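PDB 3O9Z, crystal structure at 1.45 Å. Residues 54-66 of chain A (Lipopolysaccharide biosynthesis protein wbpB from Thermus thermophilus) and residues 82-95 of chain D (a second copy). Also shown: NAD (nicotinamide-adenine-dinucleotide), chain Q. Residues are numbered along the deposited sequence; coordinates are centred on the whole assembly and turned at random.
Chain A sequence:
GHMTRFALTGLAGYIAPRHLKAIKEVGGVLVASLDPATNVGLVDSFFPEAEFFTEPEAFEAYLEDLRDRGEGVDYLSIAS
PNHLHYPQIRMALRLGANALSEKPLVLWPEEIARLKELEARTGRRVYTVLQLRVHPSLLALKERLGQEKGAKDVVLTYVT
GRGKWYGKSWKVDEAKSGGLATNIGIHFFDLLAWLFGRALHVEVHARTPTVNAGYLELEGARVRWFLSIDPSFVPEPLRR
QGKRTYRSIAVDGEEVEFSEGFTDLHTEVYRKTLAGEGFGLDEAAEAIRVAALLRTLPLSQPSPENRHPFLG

Chain A (54-66) TEPEAFEAYLEDL
Chain D (82-95) NHLHYPQIRMALRL

The most unusual feature of this contact is Glu A57, which joins the partner chain and the NAD adenine through one oxygen. Its OE1 accepts a hydrogen bond from Gln D88 NE2 at 2.9 Å and a very short one from NAD N6A at 2.5 Å. The Glu A57 side chain has chi1 m, chi2 off-rotamer at 96° and chi3 at 132°, and in this conformation its OE1 meets both donors. Gln D88 is m, t, with chi3 at -16°. Its CA-to-CB bond points sideways, but its end comes nearer.

Two helices, A56-66 and D85-94, form the contact. Their axes approach to 8.5 Å, and their N-to-C directions differ by 65°. Residues D82-84 have helical phi/psi without the regular bonds. Glu A55 is the N-cap residue of the chain A helix, with phi/psi -107/117. Its backbone O accepts from Phe A59 N at 3.0 Å. Further on, both helices keep i to i+4 bonds of 2.8 to 3.1 Å.

The register is set by Ala A58 and Pro D87, whose CA atoms lie 5.3 Å apart. The backbones are close here, and Pro D87 CB lies 3.8 Å from Ala A58 N. Pro D87 CB packs 3.5 Å from Glu A57 O and 4.4 Å from Ala A61 CB. Water 1 donates to Glu A57 O and Pro D87 O, at 2.9 and 2.7 Å, and accepts from Arg D94 NH1 at 2.9 Å. Nearer the start of both stretches, Leu D84 CD2 lies 3.8 Å from Glu A55 CB.

Toward the C-terminal ends, two arginines meet three acids. Glu A64 (t, t, chi3 57°) takes both. Its OE1 accepts from Arg D90 NH1 at 2.7 Å and Arg D94 NH1 at 2.9 Å. Its OE2 accepts from Arg D94 NE at 2.9 Å, so this pair is bidentate. Arg D90 curls through m, m, m with chi4 -93°. Its NH2 donates to Asp A65 OD1 at 2.8 Å and to Tyr D86 OH, one turn back, at 2.8 Å. Asp A65 is m, chi2 -20°; Tyr D86 is t, chi2 66°. Both acids lie at the edge of the Arg D90 guanidinium, while Ala A61 CA covers one face.

Arg D94 has chi1 off at 98°, then t, p and 87°. Glu A60 (t, t, chi3 -158°) lies over one face of its guanidinium. The salt bridge from Glu A60 OE2 to Arg D94 NH2, 3.1 Å, is therefore one of charges only, with no N-H pointing at the oxygen.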

ATOM      1  N   THR A  54      -3.496 -11.046   4.774  1.00 12.61           N
ATOM      2  CA  THR A  54      -3.466  -9.675   4.277  1.00 12.75           C
ATOM      3  C   THR A  54      -4.630  -9.350   3.322  1.00 14.01           C
ATOM      4  O   THR A  54      -4.912  -8.173   3.092  1.00 14.03           O
ATOM      5  CB  THR A  54      -2.145  -9.374   3.516  1.00 14.70           C
ATOM      6  OG1 THR A  54      -2.047 -10.294   2.417  1.00 16.62           O
ATOM      7  CG2 THR A  54      -0.935  -9.475   4.446  1.00 16.90           C
ATOM      8  N   GLU A  55      -5.298 -10.356   2.746  1.00 14.91           N
ATOM      9  CA  GLU A  55      -6.342 -10.138   1.736  1.00 14.12           C
ATOM     10  C   GLU A  55      -7.705 -10.435   2.398  1.00 13.49           C
ATOM     11  O   GLU A  55      -7.967 -11.543   2.895  1.00 13.94           O
ATOM     12  CB  GLU A  55      -6.208 -11.150   0.575  1.00 13.65           C
ATOM     13  CG  GLU A  55      -4.756 -11.228   0.078  1.00 17.01           C
ATOM     14  CD  GLU A  55      -4.211  -9.893  -0.345  1.00 24.38           C
ATOM     15  OE1 GLU A  55      -3.050  -9.593   0.001  1.00 35.67           O
ATOM     16  OE2 GLU A  55      -4.906  -9.111  -1.008  1.00 23.31           O
ATOM     17  N   PRO A  56      -8.555  -9.402   2.490  1.00 13.34           N
ATOM     18  CA  PRO A  56      -9.865  -9.637   3.102  1.00 14.11           C
ATOM     19  C   PRO A  56     -10.633 -10.817   2.477  1.00 14.82           C
ATOM     20  O   PRO A  56     -11.315 -11.482   3.227  1.00 14.51           O
ATOM     21  CB  PRO A  56     -10.590  -8.304   2.843  1.00 13.99           C
ATOM     22  CG  PRO A  56      -9.454  -7.284   2.892  1.00 14.60           C
ATOM     23  CD  PRO A  56      -8.354  -7.989   2.107  1.00 13.82           C
ATOM     24  N   GLU A  57     -10.532 -11.000   1.174  1.00 15.14           N
ATOM     25  CA  GLU A  57     -11.291 -12.062   0.465  1.00 14.21           C
ATOM     26  C   GLU A  57     -10.814 -13.405   0.943  1.00 16.26           C
ATOM     27  O   GLU A  57     -11.613 -14.325   1.163  1.00 14.97           O
ATOM     28  CB  GLU A  57     -11.180 -11.942  -1.053  1.00 16.83           C
ATOM     29  CG  GLU A  57     -11.600 -10.543  -1.623  1.00 17.59           C
ATOM     30  CD  GLU A  57     -10.427  -9.605  -1.847  1.00 14.68           C
ATOM     31  OE1 GLU A  57     -10.358  -9.008  -2.927  1.00 15.89           O
ATOM     32  OE2 GLU A  57      -9.534  -9.545  -0.959  1.00 17.09           O
ATOM     33  N   ALA A  58      -9.500 -13.534   1.164  1.00 15.18           N
ATOM     34  CA  ALA A  58      -8.985 -14.802   1.663  1.00 13.20           C
ATOM     35  C   ALA A  58      -9.330 -15.060   3.119  1.00 13.28           C
ATOM     36  O   ALA A  58      -9.645 -16.188   3.522  1.00 15.82           O
ATOM     37  CB  ALA A  58      -7.434 -14.852   1.498  1.00 13.20           C
ATOM     38  N   PHE A  59      -9.298 -14.019   3.967  1.00 13.36           N
ATOM     39  CA  PHE A  59      -9.690 -14.145   5.348  1.00 12.97           C
ATOM     40  C   PHE A  59     -11.186 -14.552   5.412  1.00 13.04           C
ATOM     41  O   PHE A  59     -11.483 -15.470   6.142  1.00 13.95           O
ATOM     42  CB  PHE A  59      -9.578 -12.713   5.902  1.00 14.39           C
ATOM     43  CG  PHE A  59      -9.985 -12.529   7.337  1.00 10.31           C
ATOM     44  CD1 PHE A  59      -9.293 -13.007   8.434  1.00 11.56           C
ATOM     45  CD2 PHE A  59     -11.118 -11.739   7.596  1.00 14.33           C
ATOM     46  CE1 PHE A  59      -9.622 -12.714   9.762  1.00 12.96           C
ATOM     47  CE2 PHE A  59     -11.468 -11.438   8.897  1.00 12.47           C
ATOM     48  CZ  PHE A  59     -10.779 -11.892  10.007  1.00 13.47           C
ATOM     49  N   GLU A  60     -12.012 -13.954   4.562  1.00 14.84           N
ATOM     50  CA  GLU A  60     -13.446 -14.328   4.543  1.00 16.51           C
ATOM     51  C   GLU A  60     -13.604 -15.803   4.130  1.00 16.98           C
ATOM     52  O   GLU A  60     -14.398 -16.504   4.787  1.00 16.01           O
ATOM     53  CB  GLU A  60     -14.196 -13.406   3.570  1.00 15.06           C
ATOM     54  CG  GLU A  60     -15.711 -13.579   3.607  1.00 19.70           C
ATOM     55  CD  GLU A  60     -16.419 -12.421   2.972  1.00 18.01           C
ATOM     56  OE1 GLU A  60     -17.608 -12.229   3.293  1.00 22.39           O
ATOM     57  OE2 GLU A  60     -15.867 -11.802   2.012  1.00 22.81           O
ATOM     58  N   ALA A  61     -12.937 -16.206   3.040  1.00 14.72           N
ATOM     59  CA  ALA A  61     -13.101 -17.592   2.582  1.00 15.23           C
ATOM     60  C   ALA A  61     -12.673 -18.553   3.661  1.00 15.63           C
ATOM     61  O   ALA A  61     -13.251 -19.636   3.788  1.00 16.72           O
ATOM     62  CB  ALA A  61     -12.305 -17.799   1.309  1.00 16.97           C
ATOM     63  N   TYR A  62     -11.607 -18.248   4.412  1.00 15.09           N
ATOM     64  CA  TYR A  62     -11.113 -19.060   5.498  1.00 15.06           C
ATOM     65  C   TYR A  62     -12.104 -19.175   6.644  1.00 17.18           C
ATOM     66  O   TYR A  62     -12.412 -20.282   7.092  1.00 16.93           O
ATOM     67  CB  TYR A  62      -9.746 -18.517   5.964  1.00 14.46           C
ATOM     68  CG  TYR A  62      -9.259 -19.209   7.201  1.00 16.59           C
ATOM     69  CD1 TYR A  62      -8.783 -20.518   7.099  1.00 26.25           C
ATOM     70  CD2 TYR A  62      -9.369 -18.642   8.451  1.00 19.68           C
ATOM     71  CE1 TYR A  62      -8.380 -21.214   8.217  1.00 24.27           C
ATOM     72  CE2 TYR A  62      -8.933 -19.321   9.572  1.00 22.76           C
ATOM     73  CZ  TYR A  62      -8.446 -20.603   9.447  1.00 29.84           C
ATOM     74  OH  TYR A  62      -8.030 -21.319  10.548  1.00 34.71           O
ATOM     75  N   LEU A  63     -12.660 -18.037   7.040  1.00 16.25           N
ATOM     76  CA  LEU A  63     -13.660 -18.056   8.090  1.00 16.37           C
ATOM     77  C   LEU A  63     -14.924 -18.769   7.597  1.00 14.27           C
ATOM     78  O   LEU A  63     -15.558 -19.401   8.414  1.00 17.21           O
ATOM     79  CB  LEU A  63     -14.006 -16.636   8.543  1.00 14.77           C
ATOM     80  CG  LEU A  63     -12.819 -15.962   9.275  1.00 17.89           C
ATOM     81  CD1 LEU A  63     -13.289 -14.578   9.668  1.00 20.85           C
ATOM     82  CD2 LEU A  63     -12.298 -16.699  10.515  1.00 17.44           C
ATOM     83  N   GLU A  64     -15.254 -18.690   6.310  1.00 15.36           N
ATOM     84  CA  GLU A  64     -16.431 -19.386   5.744  1.00 15.03           C
ATOM     85  C   GLU A  64     -16.149 -20.875   5.747  1.00 18.70           C
ATOM     86  O   GLU A  64     -17.053 -21.655   6.106  1.00 18.63           O
ATOM     87  CB  GLU A  64     -16.711 -18.862   4.344  1.00 16.94           C
ATOM     88  CG  GLU A  64     -18.023 -19.379   3.675  1.00 17.18           C
ATOM     89  CD  GLU A  64     -18.242 -18.655   2.381  1.00 21.24           C
ATOM     90  OE1 GLU A  64     -17.329 -18.699   1.508  1.00 22.40           O
ATOM     91  OE2 GLU A  64     -19.318 -17.999   2.240  1.00 26.31           O
ATOM     92  N   ASP A  65     -14.934 -21.292   5.359  1.00 16.08           N
ATOM     93  CA  ASP A  65     -14.552 -22.692   5.521  1.00 18.11           C
ATOM     94  C   ASP A  65     -14.668 -23.189   6.952  1.00 16.85           C
ATOM     95  O   ASP A  65     -15.194 -24.292   7.162  1.00 19.33           O
ATOM     96  CB  ASP A  65     -13.130 -22.975   4.995  1.00 17.45           C
ATOM     97  CG  ASP A  65     -12.974 -22.779   3.502  1.00 19.48           C
ATOM     98  OD1 ASP A  65     -13.956 -22.777   2.715  1.00 23.08           O
ATOM     99  OD2 ASP A  65     -11.780 -22.652   3.091  1.00 23.97           O
ATOM    100  N   LEU A  66     -14.189 -22.448   7.952  1.00 17.72           N
ATOM    101  CA  LEU A  66     -14.328 -22.812   9.356  1.00 16.43           C
ATOM    102  C   LEU A  66     -15.821 -22.971   9.716  1.00 19.72           C
ATOM    103  O   LEU A  66     -16.188 -23.978  10.344  1.00 19.96           O
ATOM    104  CB  LEU A  66     -13.686 -21.774  10.270  1.00 18.96           C
ATOM    105  CG  LEU A  66     -12.150 -21.707  10.222  1.00 19.12           C
ATOM    106  CD1 LEU A  66     -11.771 -20.749  11.330  1.00 21.34           C
ATOM    107  CD2 LEU A  66     -11.482 -23.070  10.354  1.00 23.99           C
TER
ATOM    108  N   ASN D  82      -3.102 -13.762  -9.226  1.00 17.28           N
ATOM    109  CA  ASN D  82      -3.614 -15.139  -9.334  1.00 14.54           C
ATOM    110  C   ASN D  82      -4.096 -15.671  -8.013  1.00 14.66           C
ATOM    111  O   ASN D  82      -5.099 -16.411  -8.011  1.00 16.95           O
ATOM    112  CB  ASN D  82      -2.479 -16.043  -9.828  1.00 14.90           C
ATOM    113  CG  ASN D  82      -2.007 -15.625 -11.157  1.00 16.21           C
ATOM    114  OD1 ASN D  82      -2.648 -14.818 -11.812  1.00 21.02           O
ATOM    115  ND2 ASN D  82      -0.849 -16.130 -11.586  1.00 17.63           N
ATOM    116  N   HIS D  83      -3.447 -15.377  -6.887  1.00 16.23           N
ATOM    117  CA  HIS D  83      -3.845 -15.919  -5.580  1.00 14.69           C
ATOM    118  C   HIS D  83      -5.232 -15.405  -5.109  1.00 13.60           C
ATOM    119  O   HIS D  83      -5.835 -16.006  -4.228  1.00 17.36           O
ATOM    120  CB  HIS D  83      -2.857 -15.600  -4.430  1.00 18.24           C
ATOM    121  CG  HIS D  83      -2.674 -14.128  -4.222  1.00 17.49           C
ATOM    122  ND1 HIS D  83      -2.873 -13.486  -3.018  1.00 28.23           N
ATOM    123  CD2 HIS D  83      -2.354 -13.174  -5.113  1.00 14.77           C
ATOM    124  CE1 HIS D  83      -2.646 -12.195  -3.175  1.00 17.88           C
ATOM    125  NE2 HIS D  83      -2.386 -11.963  -4.450  1.00 23.93           N
ATOM    126  N   LEU D  84      -5.676 -14.325  -5.747  1.00 15.09           N
ATOM    127  CA  LEU D  84      -6.967 -13.746  -5.387  1.00 19.34           C
ATOM    128  C   LEU D  84      -8.089 -14.393  -6.184  1.00 17.86           C
ATOM    129  O   LEU D  84      -9.257 -14.150  -5.878  1.00 15.01           O
ATOM    130  CB  LEU D  84      -6.993 -12.223  -5.574  1.00 17.43           C
ATOM    131  CG  LEU D  84      -6.284 -11.556  -4.380  1.00 21.99           C
ATOM    132  CD1 LEU D  84      -6.027 -10.122  -4.736  1.00 21.74           C
ATOM    133  CD2 LEU D  84      -7.156 -11.608  -3.120  1.00 19.72           C
ATOM    134  N   HIS D  85      -7.788 -15.182  -7.211  1.00 14.69           N
ATOM    135  CA  HIS D  85      -8.885 -15.714  -8.034  1.00 14.54           C
ATOM    136  C   HIS D  85      -9.798 -16.587  -7.164  1.00 13.22           C
ATOM    137  O   HIS D  85     -11.019 -16.406  -7.177  1.00 15.06           O
ATOM    138  CB  HIS D  85      -8.356 -16.516  -9.226  1.00 14.57           C
ATOM    139  CG  HIS D  85      -7.602 -15.685 -10.219  1.00 14.92           C
ATOM    140  ND1 HIS D  85      -7.027 -16.188 -11.371  1.00 15.73           N
ATOM    141  CD2 HIS D  85      -7.306 -14.358 -10.212  1.00 14.54           C
ATOM    142  CE1 HIS D  85      -6.390 -15.219 -12.010  1.00 16.35           C
ATOM    143  NE2 HIS D  85      -6.593 -14.087 -11.354  1.00 16.21           N
ATOM    144  N   TYR D  86      -9.229 -17.573  -6.479  1.00 13.16           N
ATOM    145  CA  TYR D  86     -10.069 -18.466  -5.687  1.00 16.11           C
ATOM    146  C   TYR D  86     -10.997 -17.750  -4.694  1.00 14.64           C
ATOM    147  O   TYR D  86     -12.201 -17.932  -4.768  1.00 13.96           O
ATOM    148  CB  TYR D  86      -9.215 -19.519  -5.000  1.00 14.53           C
ATOM    149  CG  TYR D  86     -10.003 -20.367  -4.043  1.00 14.87           C
ATOM    150  CD1 TYR D  86     -10.989 -21.224  -4.506  1.00 17.22           C
ATOM    151  CD2 TYR D  86      -9.749 -20.350  -2.695  1.00 15.39           C
ATOM    152  CE1 TYR D  86     -11.672 -22.037  -3.648  1.00 15.32           C
ATOM    153  CE2 TYR D  86     -10.450 -21.142  -1.808  1.00 19.06           C
ATOM    154  CZ  TYR D  86     -11.399 -22.023  -2.301  1.00 17.15           C
ATOM    155  OH  TYR D  86     -12.090 -22.832  -1.436  1.00 22.59           O
ATOM    156  N   PRO D  87     -10.460 -16.848  -3.845  1.00 12.86           N
ATOM    157  CA  PRO D  87     -11.355 -16.222  -2.875  1.00 15.62           C
ATOM    158  C   PRO D  87     -12.323 -15.225  -3.524  1.00 13.12           C
ATOM    159  O   PRO D  87     -13.427 -15.035  -3.004  1.00 14.80           O
ATOM    160  CB  PRO D  87     -10.358 -15.530  -1.920  1.00 15.58           C
ATOM    161  CG  PRO D  87      -9.176 -15.238  -2.783  1.00 16.20           C
ATOM    162  CD  PRO D  87      -9.039 -16.536  -3.585  1.00 15.94           C
ATOM    163  N   GLN D  88     -11.993 -14.649  -4.676  1.00 13.53           N
ATOM    164  CA  GLN D  88     -12.967 -13.799  -5.393  1.00 13.38           C
ATOM    165  C   GLN D  88     -14.033 -14.633  -6.114  1.00 14.56           C
ATOM    166  O   GLN D  88     -15.169 -14.196  -6.191  1.00 13.17           O
ATOM    167  CB  GLN D  88     -12.284 -12.809  -6.328  1.00 14.31           C
ATOM    168  CG  GLN D  88     -11.503 -11.757  -5.512  1.00 15.62           C
ATOM    169  CD  GLN D  88     -10.806 -10.785  -6.383  1.00 13.88           C
ATOM    170  OE1 GLN D  88     -10.618 -10.963  -7.569  1.00 15.97           O
ATOM    171  NE2 GLN D  88     -10.464  -9.643  -5.762  1.00 15.42           N
ATOM    172  N   ILE D  89     -13.692 -15.822  -6.612  1.00 13.80           N
ATOM    173  CA  ILE D  89     -14.754 -16.717  -7.117  1.00 12.93           C
ATOM    174  C   ILE D  89     -15.676 -17.150  -5.989  1.00 12.85           C
ATOM    175  O   ILE D  89     -16.902 -17.183  -6.196  1.00 14.42           O
ATOM    176  CB  ILE D  89     -14.102 -17.980  -7.732  1.00 11.93           C
ATOM    177  CG1 ILE D  89     -13.343 -17.585  -8.998  1.00 11.01           C
ATOM    178  CG2 ILE D  89     -15.181 -19.034  -8.090  1.00 13.24           C
ATOM    179  CD1 ILE D  89     -12.316 -18.649  -9.416  1.00 13.72           C
ATOM    180  N   ARG D  90     -15.109 -17.448  -4.820  1.00 13.89           N
ATOM    181  CA  ARG D  90     -15.921 -17.748  -3.643  1.00 15.15           C
ATOM    182  C   ARG D  90     -16.869 -16.578  -3.386  1.00 15.14           C
ATOM    183  O   ARG D  90     -18.031 -16.835  -3.088  1.00 18.19           O
ATOM    184  CB  ARG D  90     -15.024 -17.957  -2.439  1.00 16.74           C
ATOM    185  CG  ARG D  90     -14.153 -19.213  -2.551  1.00 24.11           C
ATOM    186  CD  ARG D  90     -14.920 -20.427  -2.133  1.00 21.24           C
ATOM    187  NE  ARG D  90     -15.449 -20.320  -0.770  1.00 18.59           N
ATOM    188  CZ  ARG D  90     -14.838 -20.757   0.332  1.00 20.15           C
ATOM    189  NH1 ARG D  90     -15.437 -20.606   1.506  1.00 21.68           N
ATOM    190  NH2 ARG D  90     -13.672 -21.399   0.304  1.00 20.67           N
ATOM    191  N   MET D  91     -16.416 -15.340  -3.559  1.00 14.65           N
ATOM    192  CA  MET D  91     -17.280 -14.175  -3.312  1.00 16.93           C
ATOM    193  C   MET D  91     -18.431 -14.179  -4.323  1.00 15.81           C
ATOM    194  O   MET D  91     -19.616 -13.951  -3.979  1.00 16.38           O
ATOM    195  CB  MET D  91     -16.444 -12.891  -3.406  1.00 14.61           C
ATOM    196  CG  MET D  91     -17.272 -11.609  -3.313  1.00 17.47           C
ATOM    197  SD  MET D  91     -16.452  -9.990  -3.578  1.00 18.10           S
ATOM    198  CE  MET D  91     -15.548 -10.143  -2.440  1.00  9.16           C
ATOM    199  N   ALA D  92     -18.099 -14.384  -5.599  1.00 15.54           N
ATOM    200  CA  ALA D  92     -19.110 -14.447  -6.653  1.00 14.43           C
ATOM    201  C   ALA D  92     -20.229 -15.436  -6.343  1.00 15.48           C
ATOM    202  O   ALA D  92     -21.426 -15.073  -6.370  1.00 16.30           O
ATOM    203  CB  ALA D  92     -18.437 -14.844  -7.973  1.00 18.01           C
ATOM    204  N   LEU D  93     -19.826 -16.666  -6.020  1.00 16.63           N
ATOM    205  CA  LEU D  93     -20.833 -17.687  -5.679  1.00 19.39           C
ATOM    206  C   LEU D  93     -21.655 -17.305  -4.436  1.00 18.94           C
ATOM    207  O   LEU D  93     -22.860 -17.524  -4.444  1.00 21.97           O
ATOM    208  CB  LEU D  93     -20.146 -19.031  -5.416  1.00 21.40           C
ATOM    209  CG  LEU D  93     -19.282 -19.575  -6.556  1.00 20.67           C
ATOM    210  CD1 LEU D  93     -18.704 -20.909  -6.105  1.00 22.58           C
ATOM    211  CD2 LEU D  93     -20.159 -19.715  -7.795  1.00 21.17           C
ATOM    212  N   ARG D  94     -21.044 -16.711  -3.413  1.00 17.18           N
ATOM    213  CA  ARG D  94     -21.809 -16.317  -2.229  1.00 18.50           C
ATOM    214  C   ARG D  94     -22.776 -15.175  -2.537  1.00 21.08           C
ATOM    215  O   ARG D  94     -23.823 -15.081  -1.892  1.00 24.06           O
ATOM    216  CB  ARG D  94     -20.923 -16.124  -0.993  1.00 27.31           C
ATOM    217  CG  ARG D  94     -20.500 -14.714  -0.621  1.00 31.65           C
ATOM    218  CD  ARG D  94     -19.840 -14.639   0.790  1.00 21.16           C
ATOM    219  NE  ARG D  94     -18.650 -15.482   0.858  1.00 23.48           N
ATOM    220  CZ  ARG D  94     -17.407 -15.140   0.510  1.00 17.10           C
ATOM    221  NH1 ARG D  94     -16.478 -16.090   0.610  1.00 16.33           N
ATOM    222  NH2 ARG D  94     -17.104 -13.925   0.073  1.00 17.78           N
ATOM    223  N   LEU D  95     -22.484 -14.376  -3.562  1.00 19.79           N
ATOM    224  CA  LEU D  95     -23.357 -13.279  -4.014  1.00 19.18           C
ATOM    225  C   LEU D  95     -24.387 -13.772  -5.040  1.00 18.42           C
ATOM    226  O   LEU D  95     -25.125 -12.967  -5.602  1.00 21.88           O
ATOM    227  CB  LEU D  95     -22.486 -12.205  -4.683  1.00 19.64           C
ATOM    228  CG  LEU D  95     -21.622 -11.345  -3.751  1.00 20.61           C
ATOM    229  CD1 LEU D  95     -20.610 -10.582  -4.577  1.00 22.40           C
ATOM    230  CD2 LEU D  95     -22.503 -10.379  -2.953  1.00 20.44           C
TER
HETATM  231  PA  NAD Q 311      -1.355  -6.293 -12.479  1.00 28.34           P
HETATM  232  O1A NAD Q 311      -1.100  -5.318 -13.613  1.00 30.04           O
HETATM  233  O2A NAD Q 311      -0.380  -6.219 -11.210  1.00 32.23           O
HETATM  234  O5B NAD Q 311      -2.888  -5.897 -12.185  1.00 32.64           O
HETATM  235  C5B NAD Q 311      -3.034  -5.773 -10.781  1.00 54.73           C
HETATM  236  C4B NAD Q 311      -4.401  -5.309 -10.293  1.00 26.09           C
HETATM  237  O4B NAD Q 311      -5.035  -6.217  -9.378  1.00 31.34           O
HETATM  238  C3B NAD Q 311      -3.529  -4.407  -9.392  1.00 23.04           C
HETATM  239  O3B NAD Q 311      -3.840  -3.006  -9.493  1.00 25.16           O
HETATM  240  C2B NAD Q 311      -3.824  -4.729  -7.917  1.00 38.02           C
HETATM  241  O2B NAD Q 311      -4.010  -3.432  -7.323  1.00 27.63           O
HETATM  242  C1B NAD Q 311      -5.143  -5.528  -8.107  1.00 30.96           C
HETATM  243  N9A NAD Q 311      -5.563  -6.199  -6.866  1.00 38.31           N
HETATM  244  C8A NAD Q 311      -4.805  -6.594  -5.786  1.00 21.62           C
HETATM  245  N7A NAD Q 311      -5.606  -6.966  -4.813  1.00 26.55           N
HETATM  246  C5A NAD Q 311      -6.902  -6.961  -5.243  1.00 26.01           C
HETATM  247  C6A NAD Q 311      -8.158  -7.257  -4.638  1.00 24.42           C
HETATM  248  N6A NAD Q 311      -8.231  -7.857  -3.391  1.00 28.44           N
HETATM  249  N1A NAD Q 311      -9.242  -7.098  -5.400  1.00 30.01           N
HETATM  250  C2A NAD Q 311      -9.144  -6.715  -6.671  1.00 19.12           C
HETATM  251  N3A NAD Q 311      -8.026  -6.281  -7.213  1.00 45.92           N
HETATM  252  C4A NAD Q 311      -6.882  -6.421  -6.541  1.00 30.50           C
HETATM  253  O3  NAD Q 311      -1.227  -7.772 -13.094  1.00 29.73           O
HETATM  254  PN  NAD Q 311      -2.131  -8.222 -14.348  1.00 30.43           P
HETATM  255  O1N NAD Q 311      -1.177  -8.568 -15.520  1.00 34.16           O
HETATM  256  O2N NAD Q 311      -3.264  -7.252 -14.741  1.00 35.06           O
HETATM  257  O5D NAD Q 311      -2.604  -9.746 -14.050  1.00 26.48           O
HETATM  258  C5D NAD Q 311      -4.018  -9.729 -13.937  1.00 29.09           C
HETATM  259  C4D NAD Q 311      -4.577 -11.148 -14.015  1.00 21.94           C
HETATM  260  O4D NAD Q 311      -4.675 -11.368 -15.425  1.00 31.63           O
HETATM  261  C3D NAD Q 311      -3.683 -12.270 -13.424  1.00 28.34           C
HETATM  262  O3D NAD Q 311      -4.502 -13.387 -13.048  1.00 29.75           O
HETATM  263  C2D NAD Q 311      -2.825 -12.728 -14.625  1.00 32.51           C
HETATM  264  O2D NAD Q 311      -2.470 -14.121 -14.574  1.00 25.09           O
HETATM  265  C1D NAD Q 311      -3.839 -12.493 -15.770  1.00 46.93           C
HETATM  266  N1N NAD Q 311      -3.196 -12.150 -17.037  1.00 31.83           N
HETATM  267  C2N NAD Q 311      -3.676 -12.754 -18.108  1.00 35.44           C
HETATM  268  C3N NAD Q 311      -3.118 -12.484 -19.355  1.00 45.03           C
HETATM  269  C7N NAD Q 311      -3.658 -13.161 -20.552  1.00 46.44           C
HETATM  270  O7N NAD Q 311      -4.776 -13.658 -20.558  1.00 38.74           O
HETATM  271  N7N NAD Q 311      -2.887 -13.164 -21.652  1.00 46.56           N
HETATM  272  C4N NAD Q 311      -2.064 -11.558 -19.460  1.00 37.84           C
HETATM  273  C5N NAD Q 311      -1.619 -10.945 -18.300  1.00 35.31           C
HETATM  274  C6N NAD Q 311      -2.219 -11.259 -17.091  1.00 44.07           C
HETATM  275  O   HOH W   1     -14.087 -14.796  -0.347  1.00 18.26           O
HETATM  276  O   HOH W   2     -18.191 -19.167  -1.479  1.00 26.54           O
HETATM  277  O   HOH W   3     -10.721 -23.524   0.573  1.00 37.87           O